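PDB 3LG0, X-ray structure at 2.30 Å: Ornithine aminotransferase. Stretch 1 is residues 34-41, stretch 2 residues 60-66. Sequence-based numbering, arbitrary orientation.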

ATOM      1  N   ARG A  34     -15.784 -16.300  -5.692  1.00 26.29           N
ATOM      2  CA  ARG A  34     -14.959 -17.352  -5.110  1.00 29.19           C
ATOM      3  C   ARG A  34     -13.763 -17.742  -5.972  1.00 28.14           C
ATOM      4  O   ARG A  34     -13.834 -17.770  -7.199  1.00 28.91           O
ATOM      5  CB  ARG A  34     -15.787 -18.594  -4.781  1.00 31.38           C
ATOM      6  CG  ARG A  34     -14.950 -19.743  -4.225  1.00 32.84           C
ATOM      7  CD  ARG A  34     -15.808 -20.934  -3.847  1.00 45.26           C
ATOM      8  NE  ARG A  34     -16.733 -20.592  -2.776  1.00 56.48           N
ATOM      9  CZ  ARG A  34     -16.459 -20.710  -1.481  1.00 54.24           C
ATOM     10  NH1 ARG A  34     -15.281 -21.176  -1.086  1.00 48.54           N
ATOM     11  NH2 ARG A  34     -17.375 -20.370  -0.581  1.00 54.91           N
ATOM     12  N   GLY A  35     -12.649 -18.041  -5.314  1.00 27.68           N
ATOM     13  CA  GLY A  35     -11.509 -18.587  -6.013  1.00 29.89           C
ATOM     14  C   GLY A  35     -10.935 -19.731  -5.215  1.00 27.26           C
ATOM     15  O   GLY A  35     -11.025 -19.739  -3.989  1.00 23.29           O
ATOM     16  N   LYS A  36     -10.352 -20.700  -5.910  1.00 29.42           N
ATOM     17  CA  LYS A  36      -9.698 -21.826  -5.247  1.00 29.82           C
ATOM     18  C   LYS A  36      -8.729 -22.473  -6.222  1.00 31.15           C
ATOM     19  O   LYS A  36      -9.115 -22.895  -7.319  1.00 28.66           O
ATOM     20  CB  LYS A  36     -10.735 -22.825  -4.717  1.00 32.51           C
ATOM     21  CG  LYS A  36     -10.144 -24.118  -4.172  1.00 48.32           C
ATOM     22  CD  LYS A  36      -9.063 -23.864  -3.122  1.00 57.65           C
ATOM     23  CE  LYS A  36      -8.411 -25.175  -2.694  1.00 67.96           C
ATOM     24  NZ  LYS A  36      -7.071 -24.993  -2.067  1.00 63.01           N
ATOM     25  N   GLY A  37      -7.460 -22.521  -5.826  1.00 34.32           N
ATOM     26  CA  GLY A  37      -6.408 -22.999  -6.707  1.00 23.55           C
ATOM     27  C   GLY A  37      -6.433 -22.249  -8.024  1.00 32.85           C
ATOM     28  O   GLY A  37      -6.307 -21.015  -8.060  1.00 33.23           O
ATOM     29  N   VAL A  38      -6.631 -22.976  -9.112  1.00 27.54           N
ATOM     30  CA  VAL A  38      -6.481 -22.380 -10.428  1.00 25.07           C
ATOM     31  C   VAL A  38      -7.813 -21.830 -10.950  1.00 28.48           C
ATOM     32  O   VAL A  38      -7.893 -21.230 -12.031  1.00 36.52           O
ATOM     33  CB  VAL A  38      -5.845 -23.400 -11.395  1.00 33.73           C
ATOM     34  CG1 VAL A  38      -6.874 -24.442 -11.809  1.00 31.35           C
ATOM     35  CG2 VAL A  38      -5.256 -22.697 -12.603  1.00 52.45           C
ATOM     36  N   PHE A  39      -8.861 -22.010 -10.161  1.00 27.57           N
ATOM     37  CA  PHE A  39     -10.206 -21.648 -10.593  1.00 33.12           C
ATOM     38  C   PHE A  39     -10.849 -20.493  -9.829  1.00 33.40           C
ATOM     39  O   PHE A  39     -10.616 -20.314  -8.639  1.00 28.89           O
ATOM     40  CB  PHE A  39     -11.142 -22.854 -10.474  1.00 41.46           C
ATOM     41  CG  PHE A  39     -10.842 -23.952 -11.439  1.00 42.39           C
ATOM     42  CD1 PHE A  39     -10.894 -23.723 -12.801  1.00 35.65           C
ATOM     43  CD2 PHE A  39     -10.524 -25.220 -10.984  1.00 36.96           C
ATOM     44  CE1 PHE A  39     -10.621 -24.738 -13.695  1.00 40.47           C
ATOM     45  CE2 PHE A  39     -10.250 -26.241 -11.872  1.00 39.76           C
ATOM     46  CZ  PHE A  39     -10.296 -25.996 -13.230  1.00 43.58           C
ATOM     47  N   VAL A  40     -11.685 -19.737 -10.538  1.00 27.62           N
ATOM     48  CA  VAL A  40     -12.555 -18.745  -9.924  1.00 34.46           C
ATOM     49  C   VAL A  40     -13.998 -19.022 -10.354  1.00 33.00           C
ATOM     50  O   VAL A  40     -14.233 -19.720 -11.345  1.00 29.17           O
ATOM     51  CB  VAL A  40     -12.149 -17.314 -10.320  1.00 25.89           C
ATOM     52  CG1 VAL A  40     -10.826 -16.953  -9.662  1.00 26.05           C
ATOM     53  CG2 VAL A  40     -12.053 -17.191 -11.821  1.00 25.93           C
ATOM     54  N   TYR A  41     -14.953 -18.477  -9.607  1.00 29.71           N
ATOM     55  CA  TYR A  41     -16.376 -18.728  -9.834  1.00 33.12           C
ATOM     56  C   TYR A  41     -17.165 -17.431  -9.743  1.00 34.43           C
ATOM     57  O   TYR A  41     -16.964 -16.643  -8.810  1.00 23.89           O
ATOM     58  CB  TYR A  41     -16.920 -19.721  -8.796  1.00 35.53           C
ATOM     59  CG  TYR A  41     -16.117 -20.990  -8.697  1.00 35.93           C
ATOM     60  CD1 TYR A  41     -16.516 -22.141  -9.371  1.00 34.31           C
ATOM     61  CD2 TYR A  41     -14.943 -21.032  -7.956  1.00 21.85           C
ATOM     62  CE1 TYR A  41     -15.773 -23.297  -9.296  1.00 36.49           C
ATOM     63  CE2 TYR A  41     -14.187 -22.173  -7.889  1.00 30.91           C
ATOM     64  CZ  TYR A  41     -14.599 -23.310  -8.552  1.00 45.33           C
ATOM     65  OH  TYR A  41     -13.832 -24.455  -8.460  1.00 43.76           O
TER
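Stretch 2 60-66: QGHCHPD

Stretch 1 folds back on itself as a β-hairpin: strand 34-36 is joined to strand 39-41 by a type II' turn from Lys36 to Phe39, closed by Lys36 N to Phe39 O at 2.8 Å and Phe39 N to Lys36 O at 3.0 Å. Stretch 2 is an irregular loop, extended at His62 and left-handed at Cys63, leading into a helix at Pro65, and it runs antiparallel to stretch 1 at Gly37, just past the end of the first strand. The pairing is a single bridge.

Arg34 points its CB away and makes no contact. At Gly35 the backbone itself is the surface: its C lies 3.4 Å from His62 CB, and its O is 3.4 Å from Cys63 SG. An ideally placed CB here would fall 2.8 Å from His62 CG, a clash, so the bare glycine leaves room for the imidazole.

Lys36 directs its CB away, yet its side chain returns far enough for NZ to reach 3.7 Å from Pro65 CD. Its backbone also borders His62, with N 3.4 Å from His62 CB and a CA-H...O contact of 3.6 Å from Lys36 CA to His62 O.

Gly37 carries the bridge. Gly37 N donates to His62 O at 3.1 Å (153° at the hydrogen), and His62 N donates to Gly37 O at 2.9 Å (169°); this reciprocal pair defines the antiparallel register. The positive phi of Gly37, 53°, favours glycine. The neighbouring Gly61 comes close as well, its CA 3.6 Å from Gly37 O, and a CB on Gly61 would sit a tight 3.1 Å from Gly37 CA.

Val38 turns away. Beyond the turn, Val40 packs its methyl CG1 over the His62 ring: CG1 lies 3.9 Å from the centroid of the His62 ring, 28° off its normal, a CH-pi interaction over one face. His62 has the largest covered area, 94 Å² of the 337 Å² buried on both sides together.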

ATOM      1  N   GLN A  60       0.576 -19.247  -5.682  1.00 28.82           N
ATOM      2  CA  GLN A  60       0.269 -20.421  -4.871  1.00 31.34           C
ATOM      3  C   GLN A  60      -1.166 -20.919  -5.090  1.00 39.20           C
ATOM      4  O   GLN A  60      -1.570 -21.921  -4.509  1.00 37.63           O
ATOM      5  CB  GLN A  60       0.481 -20.123  -3.384  1.00 25.84           C
ATOM      6  CG  GLN A  60       1.908 -19.697  -2.977  1.00 24.11           C
ATOM      7  CD  GLN A  60       2.144 -18.188  -3.108  1.00 25.38           C
ATOM      8  OE1 GLN A  60       1.422 -17.485  -3.809  1.00 28.84           O
ATOM      9  NE2 GLN A  60       3.164 -17.700  -2.441  1.00 28.72           N
ATOM     10  N   GLY A  61      -1.929 -20.215  -5.921  1.00 37.68           N
ATOM     11  CA  GLY A  61      -3.330 -20.547  -6.151  1.00 31.20           C
ATOM     12  C   GLY A  61      -4.243 -19.745  -5.240  1.00 30.93           C
ATOM     13  O   GLY A  61      -3.833 -19.289  -4.175  1.00 26.74           O
ATOM     14  N   HIS A  62      -5.485 -19.562  -5.649  1.00 27.16           N
ATOM     15  CA  HIS A  62      -6.423 -18.807  -4.824  1.00 32.84           C
ATOM     16  C   HIS A  62      -6.736 -19.491  -3.489  1.00 34.27           C
ATOM     17  O   HIS A  62      -6.856 -20.716  -3.406  1.00 32.49           O
ATOM     18  CB  HIS A  62      -7.740 -18.567  -5.567  1.00 21.31           C
ATOM     19  CG  HIS A  62      -7.691 -17.446  -6.551  1.00 29.14           C
ATOM     20  ND1 HIS A  62      -7.504 -17.651  -7.901  1.00 33.03           N
ATOM     21  CD2 HIS A  62      -7.836 -16.109  -6.391  1.00 25.21           C
ATOM     22  CE1 HIS A  62      -7.526 -16.487  -8.528  1.00 24.99           C
ATOM     23  NE2 HIS A  62      -7.729 -15.538  -7.634  1.00 28.49           N
ATOM     24  N   CYS A  63      -6.882 -18.670  -2.459  1.00 32.98           N
ATOM     25  CA  CYS A  63      -7.322 -19.112  -1.136  1.00 34.02           C
ATOM     26  C   CYS A  63      -6.581 -20.335  -0.595  1.00 37.21           C
ATOM     27  O   CYS A  63      -7.198 -21.281  -0.124  1.00 38.87           O
ATOM     28  CB  CYS A  63      -8.827 -19.374  -1.130  1.00 34.35           C
ATOM     29  SG  CYS A  63      -9.858 -17.886  -1.412  1.00 35.63           S
ATOM     30  N   HIS A  64      -5.256 -20.302  -0.644  1.00 33.33           N
ATOM     31  CA  HIS A  64      -4.477 -21.400  -0.134  1.00 32.27           C
ATOM     32  C   HIS A  64      -4.659 -21.534   1.368  1.00 41.07           C
ATOM     33  O   HIS A  64      -4.405 -20.590   2.117  1.00 39.63           O
ATOM     34  CB  HIS A  64      -3.008 -21.229  -0.471  1.00 28.62           C
ATOM     35  CG  HIS A  64      -2.224 -22.489  -0.334  1.00 40.34           C
ATOM     36  ND1 HIS A  64      -2.036 -23.110   0.881  1.00 44.25           N
ATOM     37  CD2 HIS A  64      -1.609 -23.264  -1.256  1.00 41.45           C
ATOM     38  CE1 HIS A  64      -1.322 -24.208   0.701  1.00 46.98           C
ATOM     39  NE2 HIS A  64      -1.049 -24.322  -0.586  1.00 37.36           N
ATOM     40  N   PRO A  65      -5.085 -22.727   1.820  1.00 43.66           N
ATOM     41  CA  PRO A  65      -5.452 -22.927   3.230  1.00 39.92           C
ATOM     42  C   PRO A  65      -4.285 -22.761   4.207  1.00 29.47           C
ATOM     43  O   PRO A  65      -4.519 -22.330   5.327  1.00 34.11           O
ATOM     44  CB  PRO A  65      -5.979 -24.375   3.260  1.00 41.18           C
ATOM     45  CG  PRO A  65      -6.252 -24.735   1.830  1.00 45.94           C
ATOM     46  CD  PRO A  65      -5.259 -23.952   1.023  1.00 37.50           C
ATOM     47  N   ASP A  66      -3.065 -23.105   3.806  1.00 27.93           N
ATOM     48  CA  ASP A  66      -1.912 -22.926   4.688  1.00 34.78           C
ATOM     49  C   ASP A  66      -1.673 -21.437   4.949  1.00 40.28           C
ATOM     50  O   ASP A  66      -1.485 -21.017   6.091  1.00 36.25           O
ATOM     51  CB  ASP A  66      -0.650 -23.568   4.101  1.00 32.98           C
ATOM     52  CG  ASP A  66      -0.669 -25.078   4.190  1.00 49.37           C
ATOM     53  OD1 ASP A  66      -1.669 -25.633   4.692  1.00 56.34           O
ATOM     54  OD2 ASP A  66       0.308 -25.713   3.749  1.00 54.55           O
TER